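Local coordinates for protein mitochondrial enolase superfamily member 1 (Homo sapiens, PDB 4A35) that dehydrates L-fuconate to 2-keto-3-deoxy-L-fuconate in L-fucose catabolism, drawing the 2-proton off to form an enediolate that a magnesium ion stabilises, at residues S11-R16 and K426-D431; R16-L21 and G432-K437; I55-G60 and V360-L365. All coordinates share one frame; numbering follows the deposited sequence.

Contacts 1 and 3 involve the two outer strands, 7-16 and 52-58, of the antiparallel sheet completed by strand 36-44, the sheet of the N-terminal domain of an enolase superfamily member; contact 2 continues from contact 1 into the loop after strand 7-16. Contacts 1 and 2, with centres about 10 Å apart, share Arg16 and bring in the two consecutive helices 421-427 and 433-438, so that the C-terminal region packs on the first strand. Contact 3 is about 14 Å from contact 1 and 16 Å from contact 2, between centres. Both its segments fall in the sequence between those of the other two, and it joins strand 52-58 to the catalytic C-terminal domain.

Contact 1. Residues S11-R16 and K426-D431; sequences SVRDVR and KHQYPD. With EDO (1,2-ethanediol), chain D.
The guanidinium of Arg16 lies flat over one face of the Tyr429 ring, the two planes 20° apart. Tyr429 CD2 sits under the centre of the guanidinium, 3.4 Å from Arg16 CZ, which makes the cation-pi contact off-centre on the ring. CB of Pro430, which follows a cis peptide bond, covers the opposite face of the ring. Asp14, with CG anti to its backbone N (chi1 -174°), meets the guanidinium side-on. Arg16 NE gives an almost straight bond of 2.7 Å to Asp14 OD1, while Arg16 NH2 reaches the syn lone pair of Asp14 OD2 at 2.8 Å. This two-pronged grip fixes the rotation of the guanidinium above the tyrosine, and Glu64 supplies NH2 with a second acidic partner. NH1 is bonded to an ethanediol, probably from the crystallisation liquor.

Behind these side chains the backbones form a single antiparallel bridge, at the non-hydrogen-bonded pair Val15 and Gln428. Tyr429 N donates to Asp14 O at 2.8 Å and Arg16 N to His427 O at 2.9 Å. The chain leaving helix 421-427 thereby adds a short bridge to strand 7-16, an outer strand of the three-stranded sheet in the N-terminal domain.

Next to the bridge, Val15 CG1 rests 3.8 Å from His427 CB, and His427 ND1 is hydrogen-bonded to Ser423 O. Two residues back on the same face of the strand, Arg13 CG lies 3.5 Å from Gln428 NE2, the guanidinium and amide planes standing 82° apart. Water links Arg13 NH1 to Gln428 OE1, and Arg13 also forms a salt bridge with Glu421. A second water accepts from both Asp14 N and Gln428 NE2; a third donates to Asp14 OD2 and Tyr429 O.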
loop_
_atom_site.group_PDB
_atom_site.type_symbol
_atom_site.label_atom_id
_atom_site.label_comp_id
_atom_site.label_asym_id
_atom_site.label_seq_id
_atom_site.Cartn_x
_atom_site.Cartn_y
_atom_site.Cartn_z
ATOM N N SER A 11 11.188 -10.012 -20.287
ATOM C CA SER A 11 10.636 -8.854 -20.972
ATOM C C SER A 11 9.352 -8.452 -20.244
ATOM O O SER A 11 8.657 -9.298 -19.662
ATOM C CB SER A 11 10.397 -9.135 -22.464
ATOM O OG SER A 11 9.254 -9.951 -22.666
ATOM N N VAL A 12 9.058 -7.162 -20.262
ATOM C CA VAL A 12 7.833 -6.648 -19.669
ATOM C C VAL A 12 7.347 -5.534 -20.563
ATOM O O VAL A 12 8.136 -4.655 -20.937
ATOM C CB VAL A 12 7.966 -6.229 -18.170
ATOM C CG1 VAL A 12 9.186 -5.293 -17.920
ATOM C CG2 VAL A 12 6.668 -5.624 -17.658
ATOM N N ARG A 13 6.046 -5.584 -20.890
ATOM C CA ARG A 13 5.424 -4.639 -21.794
ATOM C C ARG A 13 4.134 -4.090 -21.213
ATOM O O ARG A 13 3.404 -4.778 -20.510
ATOM C CB ARG A 13 5.185 -5.316 -23.165
ATOM C CG ARG A 13 6.522 -5.613 -23.951
ATOM C CD ARG A 13 6.231 -6.464 -25.172
ATOM N NE ARG A 13 5.950 -7.850 -24.741
ATOM C CZ ARG A 13 5.684 -8.866 -25.548
ATOM N NH1 ARG A 13 5.570 -8.669 -26.871
ATOM N NH2 ARG A 13 5.480 -10.085 -25.043
ATOM N N ASP A 14 3.860 -2.836 -21.541
ATOM C CA ASP A 14 2.687 -2.063 -21.132
ATOM C C ASP A 14 1.600 -2.334 -22.178
ATOM O O ASP A 14 1.746 -1.892 -23.317
ATOM C CB ASP A 14 3.106 -0.565 -21.096
ATOM C CG ASP A 14 2.075 0.388 -20.549
ATOM O OD1 ASP A 14 0.862 0.020 -20.533
ATOM O OD2 ASP A 14 2.462 1.541 -20.192
ATOM N N VAL A 15 0.547 -3.130 -21.827
ATOM C CA VAL A 15 -0.523 -3.514 -22.766
ATOM C C VAL A 15 -1.826 -2.872 -22.304
ATOM O O VAL A 15 -2.190 -3.040 -21.149
ATOM C CB VAL A 15 -0.653 -5.065 -22.890
ATOM C CG1 VAL A 15 -1.621 -5.460 -23.998
ATOM C CG2 VAL A 15 0.714 -5.707 -23.125
ATOM N N ARG A 16 -2.508 -2.114 -23.173
ATOM C CA ARG A 16 -3.704 -1.414 -22.736
ATOM C C ARG A 16 -4.823 -1.582 -23.700
ATOM O O ARG A 16 -4.633 -1.491 -24.905
ATOM C CB ARG A 16 -3.415 0.116 -22.545
ATOM C CG ARG A 16 -2.278 0.407 -21.537
ATOM C CD ARG A 16 -2.110 1.906 -21.310
ATOM N NE ARG A 16 -0.870 2.141 -20.564
ATOM C CZ ARG A 16 -0.561 3.271 -19.940
ATOM N NH1 ARG A 16 -1.415 4.293 -19.936
ATOM N NH2 ARG A 16 0.586 3.383 -19.298
ATOM N N LYS A 426 -0.567 -5.142 -30.935
ATOM C CA LYS A 426 -1.550 -4.134 -31.385
ATOM C C LYS A 426 -1.927 -3.178 -30.241
ATOM O O LYS A 426 -2.279 -2.020 -30.490
ATOM C CB LYS A 426 -2.855 -4.809 -31.885
ATOM C CG LYS A 426 -2.931 -5.049 -33.392
ATOM C CD LYS A 426 -4.276 -5.666 -33.762
ATOM C CE LYS A 426 -4.475 -5.772 -35.258
ATOM N NZ LYS A 426 -5.785 -6.385 -35.586
ATOM N N HIS A 427 -1.892 -3.699 -28.996
ATOM C CA HIS A 427 -2.362 -2.939 -27.815
ATOM C C HIS A 427 -1.248 -2.391 -26.883
ATOM O O HIS A 427 -1.542 -1.745 -25.852
ATOM C CB HIS A 427 -3.328 -3.847 -27.024
ATOM C CG HIS A 427 -4.576 -4.132 -27.792
ATOM N ND1 HIS A 427 -4.680 -5.261 -28.618
ATOM C CD2 HIS A 427 -5.709 -3.399 -27.896
ATOM C CE1 HIS A 427 -5.884 -5.184 -29.173
ATOM N NE2 HIS A 427 -6.545 -4.091 -28.754
ATOM N N GLN A 428 0.027 -2.560 -27.306
ATOM C CA GLN A 428 1.157 -2.032 -26.561
ATOM C C GLN A 428 1.088 -0.500 -26.524
ATOM O O GLN A 428 0.755 0.148 -27.534
ATOM C CB GLN A 428 2.445 -2.491 -27.209
ATOM C CG GLN A 428 3.623 -2.451 -26.302
ATOM C CD GLN A 428 4.788 -3.224 -26.842
ATOM O OE1 GLN A 428 4.678 -4.039 -27.794
ATOM N NE2 GLN A 428 5.913 -3.027 -26.175
ATOM N N TYR A 429 1.230 0.038 -25.325
ATOM C CA TYR A 429 1.169 1.477 -25.103
ATOM C C TYR A 429 2.605 2.056 -24.930
ATOM O O TYR A 429 3.361 1.570 -24.075
ATOM C CB TYR A 429 0.276 1.812 -23.891
ATOM C CG TYR A 429 0.164 3.308 -23.700
ATOM C CD1 TYR A 429 -0.788 4.049 -24.398
ATOM C CD2 TYR A 429 1.051 3.999 -22.869
ATOM C CE1 TYR A 429 -0.834 5.444 -24.302
ATOM C CE2 TYR A 429 0.985 5.392 -22.732
ATOM C CZ TYR A 429 0.055 6.109 -23.478
ATOM O OH TYR A 429 -0.022 7.481 -23.404
ATOM N N PRO A 430 2.986 3.140 -25.636
ATOM C CA PRO A 430 2.177 3.982 -26.542
ATOM C C PRO A 430 2.268 3.667 -28.044
ATOM O O PRO A 430 1.564 4.301 -28.835
ATOM C CB PRO A 430 2.815 5.364 -26.312
ATOM C CG PRO A 430 4.300 5.033 -26.197
ATOM C CD PRO A 430 4.329 3.737 -25.402
ATOM N N ASP A 431 3.103 2.703 -28.451
ATOM C CA ASP A 431 3.383 2.560 -29.890
ATOM C C ASP A 431 2.647 1.448 -30.676
ATOM O O ASP A 431 2.826 1.362 -31.886
ATOM C CB ASP A 431 4.910 2.453 -30.084
ATOM C CG ASP A 431 5.665 3.712 -29.623
ATOM O OD1 ASP A 431 5.113 4.841 -29.777
ATOM O OD2 ASP A 431 6.762 3.566 -29.039
HETATM C C1 EDO D . -4.001 5.171 -22.470
HETATM O O1 EDO D . -4.022 4.583 -21.164
HETATM C C2 EDO D . -3.440 6.631 -22.441
HETATM O O2 EDO D . -3.756 7.298 -21.216
HETATM O O HOH W 1 6.171 -6.303 -28.589
HETATM O O HOH W 2 4.582 2.444 -21.311
HETATM O O HOH W 3 5.845 -1.685 -23.416
#

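Contact 2. Residues R16-L21 and G432-K437; sequences RFPTSL and GEVWKK. With EDO (1,2-ethanediol), chain E; EDO (1,2-ethanediol), chain D; EDO (1,2-ethanediol), chain H.
Trp435 turns the edge of its indole to the backbone of Arg16, and NE1 donates a 2.8 Å hydrogen bond to Arg16 O. The oxygen lies almost in the plane of the indole, whereas NE1 approaches from above the carbonyl plane, 44° out of it. The first torsion of Trp435 (chi1 -65°) sets CG anti to the carbonyl carbon, and the indole beyond it reaches the end of strand 7-16. There CZ2 closes to 3.6 Å from Arg16 CB. Farther along the six-membered ring, Pro18 CB packs 3.9 Å from Trp435 CH2. Pro18 is the centre of an inverse gamma turn, with a weak bond from Thr19 N to Phe17 O.

Away from the indole the packing is slighter: Pro18 CG meets Val434 CG1 at 4.0 Å, the two side chains crossing at about a right angle. An ethanediol, probably from the crystallisation liquor, lies over one face of the indole, with its C1 3.5 Å from Trp435 CZ3. On the exposed side of the helix, Lys437 NZ makes a 3.0 Å salt bridge to Glu433 OE2, one turn away, and also donates to another ethanediol.

Gly432 occupies the N-cap of helix 433-438, and Val434 N bonds back to Lys426 of helix 421-427. Tyr429, from the link between these helices, meets Trp435 edge-to-face. Phe17 points away from helix 433-438 and stacks on His395, which also meets His427 of helix 421-427 edge-to-face.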
loop_
_atom_site.group_PDB
_atom_site.type_symbol
_atom_site.label_atom_id
_atom_site.label_comp_id
_atom_site.label_asym_id
_atom_site.label_seq_id
_atom_site.Cartn_x
_atom_site.Cartn_y
_atom_site.Cartn_z
ATOM N N ARG A 16 -2.508 -2.114 -23.173
ATOM C CA ARG A 16 -3.704 -1.414 -22.736
ATOM C C ARG A 16 -4.823 -1.582 -23.700
ATOM O O ARG A 16 -4.633 -1.491 -24.905
ATOM C CB ARG A 16 -3.415 0.116 -22.545
ATOM C CG ARG A 16 -2.278 0.407 -21.537
ATOM C CD ARG A 16 -2.110 1.906 -21.310
ATOM N NE ARG A 16 -0.870 2.141 -20.564
ATOM C CZ ARG A 16 -0.561 3.271 -19.940
ATOM N NH1 ARG A 16 -1.415 4.293 -19.936
ATOM N NH2 ARG A 16 0.586 3.383 -19.298
ATOM N N PHE A 17 -6.008 -1.897 -23.148
ATOM C CA PHE A 17 -7.209 -2.046 -23.947
ATOM C C PHE A 17 -8.081 -0.807 -23.713
ATOM O O PHE A 17 -8.357 -0.431 -22.565
ATOM C CB PHE A 17 -7.936 -3.391 -23.663
ATOM C CG PHE A 17 -7.040 -4.589 -23.943
ATOM C CD1 PHE A 17 -6.979 -5.154 -25.217
ATOM C CD2 PHE A 17 -6.213 -5.114 -22.941
ATOM C CE1 PHE A 17 -6.104 -6.218 -25.498
ATOM C CE2 PHE A 17 -5.335 -6.181 -23.219
ATOM C CZ PHE A 17 -5.284 -6.723 -24.495
ATOM N N PRO A 18 -8.635 -0.239 -24.810
ATOM C CA PRO A 18 -9.443 1.004 -24.675
ATOM C C PRO A 18 -10.900 0.739 -24.246
ATOM O O PRO A 18 -11.854 1.162 -24.890
ATOM C CB PRO A 18 -9.349 1.630 -26.063
ATOM C CG PRO A 18 -9.200 0.394 -27.012
ATOM C CD PRO A 18 -8.336 -0.567 -26.230
ATOM N N THR A 19 -11.083 0.051 -23.140
ATOM C CA THR A 19 -12.433 -0.348 -22.719
ATOM C C THR A 19 -13.305 0.872 -22.309
ATOM O O THR A 19 -14.535 0.778 -22.427
ATOM C CB THR A 19 -12.383 -1.439 -21.658
ATOM O OG1 THR A 19 -11.536 -1.018 -20.647
ATOM C CG2 THR A 19 -11.844 -2.781 -22.200
ATOM N N SER A 20 -12.684 2.036 -21.968
ATOM C CA SER A 20 -13.421 3.266 -21.609
ATOM C C SER A 20 -14.224 3.782 -22.833
ATOM O O SER A 20 -15.270 4.439 -22.678
ATOM C CB SER A 20 -12.470 4.352 -21.107
ATOM O OG SER A 20 -11.594 4.810 -22.117
ATOM N N LEU A 21 -13.761 3.426 -24.044
ATOM C CA LEU A 21 -14.465 3.845 -25.287
ATOM C C LEU A 21 -15.609 2.849 -25.682
ATOM O O LEU A 21 -16.437 3.149 -26.553
ATOM C CB LEU A 21 -13.447 4.012 -26.428
ATOM C CG LEU A 21 -12.397 5.120 -26.231
ATOM C CD1 LEU A 21 -11.380 5.161 -27.403
ATOM C CD2 LEU A 21 -13.049 6.503 -26.075
ATOM N N GLY A 432 1.738 0.705 -30.048
ATOM C CA GLY A 432 0.953 -0.300 -30.749
ATOM C C GLY A 432 -0.060 0.366 -31.665
ATOM O O GLY A 432 -0.426 1.525 -31.430
ATOM N N GLU A 433 -0.512 -0.346 -32.701
ATOM C CA GLU A 433 -1.466 0.169 -33.724
ATOM C C GLU A 433 -2.658 0.898 -33.102
ATOM O O GLU A 433 -3.006 2.003 -33.536
ATOM C CB GLU A 433 -1.985 -0.971 -34.652
ATOM C CG GLU A 433 -3.294 -0.623 -35.405
ATOM C CD GLU A 433 -4.166 -1.738 -35.980
ATOM O OE1 GLU A 433 -3.588 -2.739 -36.468
ATOM O OE2 GLU A 433 -5.413 -1.566 -36.032
ATOM N N VAL A 434 -3.299 0.273 -32.097
ATOM C CA VAL A 434 -4.513 0.816 -31.509
ATOM C C VAL A 434 -4.234 2.188 -30.873
ATOM O O VAL A 434 -5.002 3.132 -31.119
ATOM C CB VAL A 434 -5.159 -0.194 -30.518
ATOM C CG1 VAL A 434 -6.311 0.435 -29.728
ATOM C CG2 VAL A 434 -5.631 -1.447 -31.259
ATOM N N TRP A 435 -3.103 2.325 -30.137
ATOM C CA TRP A 435 -2.773 3.583 -29.459
ATOM C C TRP A 435 -2.238 4.616 -30.412
ATOM O O TRP A 435 -2.433 5.794 -30.145
ATOM C CB TRP A 435 -1.844 3.328 -28.262
ATOM C CG TRP A 435 -2.601 2.522 -27.245
ATOM C CD1 TRP A 435 -2.516 1.169 -27.035
ATOM C CD2 TRP A 435 -3.749 2.972 -26.502
ATOM N NE1 TRP A 435 -3.511 0.761 -26.167
ATOM C CE2 TRP A 435 -4.279 1.849 -25.824
ATOM C CE3 TRP A 435 -4.360 4.235 -26.315
ATOM C CZ2 TRP A 435 -5.402 1.941 -24.995
ATOM C CZ3 TRP A 435 -5.513 4.308 -25.547
ATOM C CH2 TRP A 435 -5.970 3.187 -24.831
ATOM N N LYS A 436 -1.666 4.210 -31.569
ATOM C CA LYS A 436 -1.232 5.194 -32.568
ATOM C C LYS A 436 -2.496 5.777 -33.270
ATOM O O LYS A 436 -2.473 6.913 -33.730
ATOM C CB LYS A 436 -0.262 4.559 -33.598
ATOM C CG LYS A 436 1.151 4.361 -33.062
ATOM C CD LYS A 436 2.032 3.651 -34.084
ATOM C CE LYS A 436 3.509 3.889 -33.832
ATOM N NZ LYS A 436 4.357 2.936 -34.596
ATOM N N LYS A 437 -3.610 5.014 -33.282
ATOM C CA LYS A 437 -4.853 5.484 -33.909
ATOM C C LYS A 437 -5.629 6.349 -32.902
ATOM O O LYS A 437 -6.283 7.310 -33.290
ATOM C CB LYS A 437 -5.718 4.280 -34.367
ATOM C CG LYS A 437 -5.201 3.639 -35.672
ATOM C CD LYS A 437 -5.958 2.344 -36.036
ATOM C CE LYS A 437 -5.563 1.869 -37.411
ATOM N NZ LYS A 437 -6.351 0.633 -37.801
HETATM C C1 EDO E . -17.176 4.549 -19.861
HETATM O O1 EDO E . -15.855 5.029 -20.107
HETATM C C2 EDO E . -17.100 3.047 -19.578
HETATM O O2 EDO E . -16.522 2.407 -20.707
HETATM C C1 EDO D . -4.001 5.171 -22.470
HETATM O O1 EDO D . -4.022 4.583 -21.164
HETATM C C2 EDO D . -3.440 6.631 -22.441
HETATM O O2 EDO D . -3.756 7.298 -21.216
HETATM C C1 EDO H . -5.715 -0.930 -40.992
HETATM O O1 EDO H . -5.463 -1.175 -39.614
HETATM C C2 EDO H . -4.482 -0.077 -41.478
HETATM O O2 EDO H . -4.347 1.116 -40.719
#

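Contact 3. Residues I55-G60 and V360-L365; sequences ITFTLG and VGLCEL
Phe57 meets Val360 and Leu362 where the N-terminal sheet abuts the C-terminal barrel domain, the two-domain architecture of the enolase superfamily. The CB of Phe57 points from strand 52-58 toward the start of helix 362-377, and chi1 (170°) puts CG anti to the backbone N. The two ortho carbons have different neighbours. CD1 comes 3.3 Å from Val360 N, approached obliquely, and 3.9 Å from Val360 CG2. CD2 is 3.7 Å from Leu362 CD1, and the phenylalanine and leucine side chains cross at about a right angle. Tyr35 meets the Phe57 ring edge-to-face, and Trp104 of the second subunit also reaches it, its ring plane steeply inclined to that of Phe57. An alanine in place of Phe57 would probably open a gap between Val360 and Leu362 and leave Tyr35 and the neighbouring subunit's Trp104 without their aromatic partner.

Leu362 also touches His356, a predicted active-site residue, and lies about 9 Å from a magnesium ion (nearest side-chain approach). The contact therefore borders the probable substrate site, to which Tyr35 is assigned by similarity.

Two residues back along the strand, Ile55 points the same way and carries the second half of the contact. Its side chain crosses that of Leu365 obliquely, both leucine methyls lying against it, with Ile55 CD1 3.8 Å from Leu365 CD1. Gly361, the N-cap of helix 362-377, has a positive phi and no side chain to crowd that same isoleucine methyl, and Ile55 CD1 lies 3.2 Å from Val360 O.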
loop_
_atom_site.group_PDB
_atom_site.type_symbol
_atom_site.label_atom_id
_atom_site.label_comp_id
_atom_site.label_asym_id
_atom_site.label_seq_id
_atom_site.Cartn_x
_atom_site.Cartn_y
_atom_site.Cartn_z
ATOM N N ILE A 55 1.113 -11.685 -15.713
ATOM C CA ILE A 55 0.385 -10.427 -15.775
ATOM C C ILE A 55 0.088 -9.894 -14.379
ATOM O O ILE A 55 0.089 -10.619 -13.371
ATOM C CB ILE A 55 -0.988 -10.582 -16.549
ATOM C CG1 ILE A 55 -1.936 -11.607 -15.828
ATOM C CG2 ILE A 55 -0.826 -10.845 -18.066
ATOM C CD1 ILE A 55 -3.452 -11.547 -16.227
ATOM N N THR A 56 -0.187 -8.596 -14.355
ATOM C CA THR A 56 -0.826 -7.873 -13.274
ATOM C C THR A 56 -1.777 -6.911 -13.953
ATOM O O THR A 56 -1.452 -6.393 -15.010
ATOM C CB THR A 56 0.071 -7.265 -12.210
ATOM O OG1 THR A 56 -0.809 -6.942 -11.104
ATOM C CG2 THR A 56 0.804 -5.997 -12.688
ATOM N N PHE A 57 -2.929 -6.684 -13.356
ATOM C CA PHE A 57 -3.992 -5.873 -13.966
ATOM C C PHE A 57 -4.035 -4.433 -13.434
ATOM O O PHE A 57 -3.902 -4.187 -12.219
ATOM C CB PHE A 57 -5.314 -6.560 -13.662
ATOM C CG PHE A 57 -6.570 -5.791 -13.988
ATOM C CD1 PHE A 57 -6.863 -5.425 -15.310
ATOM C CD2 PHE A 57 -7.453 -5.409 -12.977
ATOM C CE1 PHE A 57 -8.047 -4.738 -15.619
ATOM C CE2 PHE A 57 -8.629 -4.696 -13.282
ATOM C CZ PHE A 57 -8.907 -4.348 -14.602
ATOM N N THR A 58 -4.255 -3.498 -14.349
ATOM C CA THR A 58 -4.388 -2.073 -14.021
ATOM C C THR A 58 -5.574 -1.484 -14.810
ATOM O O THR A 58 -6.112 -2.135 -15.703
ATOM C CB THR A 58 -3.111 -1.228 -14.276
ATOM O OG1 THR A 58 -3.039 -1.000 -15.696
ATOM C CG2 THR A 58 -1.800 -1.856 -13.692
ATOM N N LEU A 59 -5.858 -0.195 -14.546
ATOM C CA LEU A 59 -6.928 0.519 -15.230
ATOM C C LEU A 59 -6.413 1.497 -16.313
ATOM O O LEU A 59 -7.178 2.326 -16.795
ATOM C CB LEU A 59 -7.788 1.271 -14.222
ATOM C CG LEU A 59 -8.472 0.408 -13.154
ATOM C CD1 LEU A 59 -9.470 1.261 -12.342
ATOM C CD2 LEU A 59 -9.113 -0.838 -13.776
ATOM N N GLY A 60 -5.171 1.350 -16.741
ATOM C CA GLY A 60 -4.637 2.170 -17.810
ATOM C C GLY A 60 -3.479 3.012 -17.345
ATOM O O GLY A 60 -2.342 2.523 -17.292
ATOM N N VAL A 360 -8.272 -7.740 -17.239
ATOM C CA VAL A 360 -7.434 -8.402 -18.249
ATOM C C VAL A 360 -6.925 -9.697 -17.673
ATOM O O VAL A 360 -5.963 -9.664 -16.881
ATOM C CB VAL A 360 -6.186 -7.542 -18.715
ATOM C CG1 VAL A 360 -5.435 -8.244 -19.861
ATOM C CG2 VAL A 360 -6.599 -6.152 -19.126
ATOM N N GLY A 361 -7.526 -10.816 -18.064
ATOM C CA GLY A 361 -7.021 -12.125 -17.651
ATOM C C GLY A 361 -7.202 -12.551 -16.208
ATOM O O GLY A 361 -6.761 -13.650 -15.858
ATOM N N LEU A 362 -7.852 -11.741 -15.335
ATOM C CA LEU A 362 -8.059 -12.222 -13.942
ATOM C C LEU A 362 -8.889 -13.537 -13.902
ATOM O O LEU A 362 -8.582 -14.396 -13.081
ATOM C CB LEU A 362 -8.767 -11.148 -13.093
ATOM C CG LEU A 362 -8.044 -9.760 -13.007
ATOM C CD1 LEU A 362 -8.873 -8.769 -12.117
ATOM C CD2 LEU A 362 -6.597 -9.914 -12.409
ATOM N N CYS A 363 -9.925 -13.677 -14.774
ATOM C CA CYS A 363 -10.724 -14.937 -14.863
ATOM C C CYS A 363 -9.770 -16.128 -15.166
ATOM O O CYS A 363 -9.845 -17.184 -14.504
ATOM C CB CYS A 363 -11.801 -14.831 -15.950
ATOM S SG CYS A 363 -13.033 -13.534 -15.669
ATOM N N GLU A 364 -8.911 -15.951 -16.218
ATOM C CA GLU A 364 -7.981 -16.975 -16.683
ATOM C C GLU A 364 -7.065 -17.478 -15.535
ATOM O O GLU A 364 -6.825 -18.680 -15.455
ATOM C CB GLU A 364 -7.103 -16.415 -17.821
ATOM C CG GLU A 364 -7.769 -16.402 -19.207
ATOM C CD GLU A 364 -9.018 -15.546 -19.392
ATOM O OE1 GLU A 364 -9.161 -14.516 -18.689
ATOM O OE2 GLU A 364 -9.773 -15.824 -20.353
ATOM N N LEU A 365 -6.661 -16.595 -14.624
ATOM C CA LEU A 365 -5.731 -17.017 -13.523
ATOM C C LEU A 365 -6.477 -17.499 -12.308
ATOM O O LEU A 365 -6.201 -18.576 -11.822
ATOM C CB LEU A 365 -4.793 -15.853 -13.080
ATOM C CG LEU A 365 -3.574 -15.579 -13.959
ATOM C CD1 LEU A 365 -3.999 -15.223 -15.416
ATOM C CD2 LEU A 365 -2.685 -14.459 -13.339
#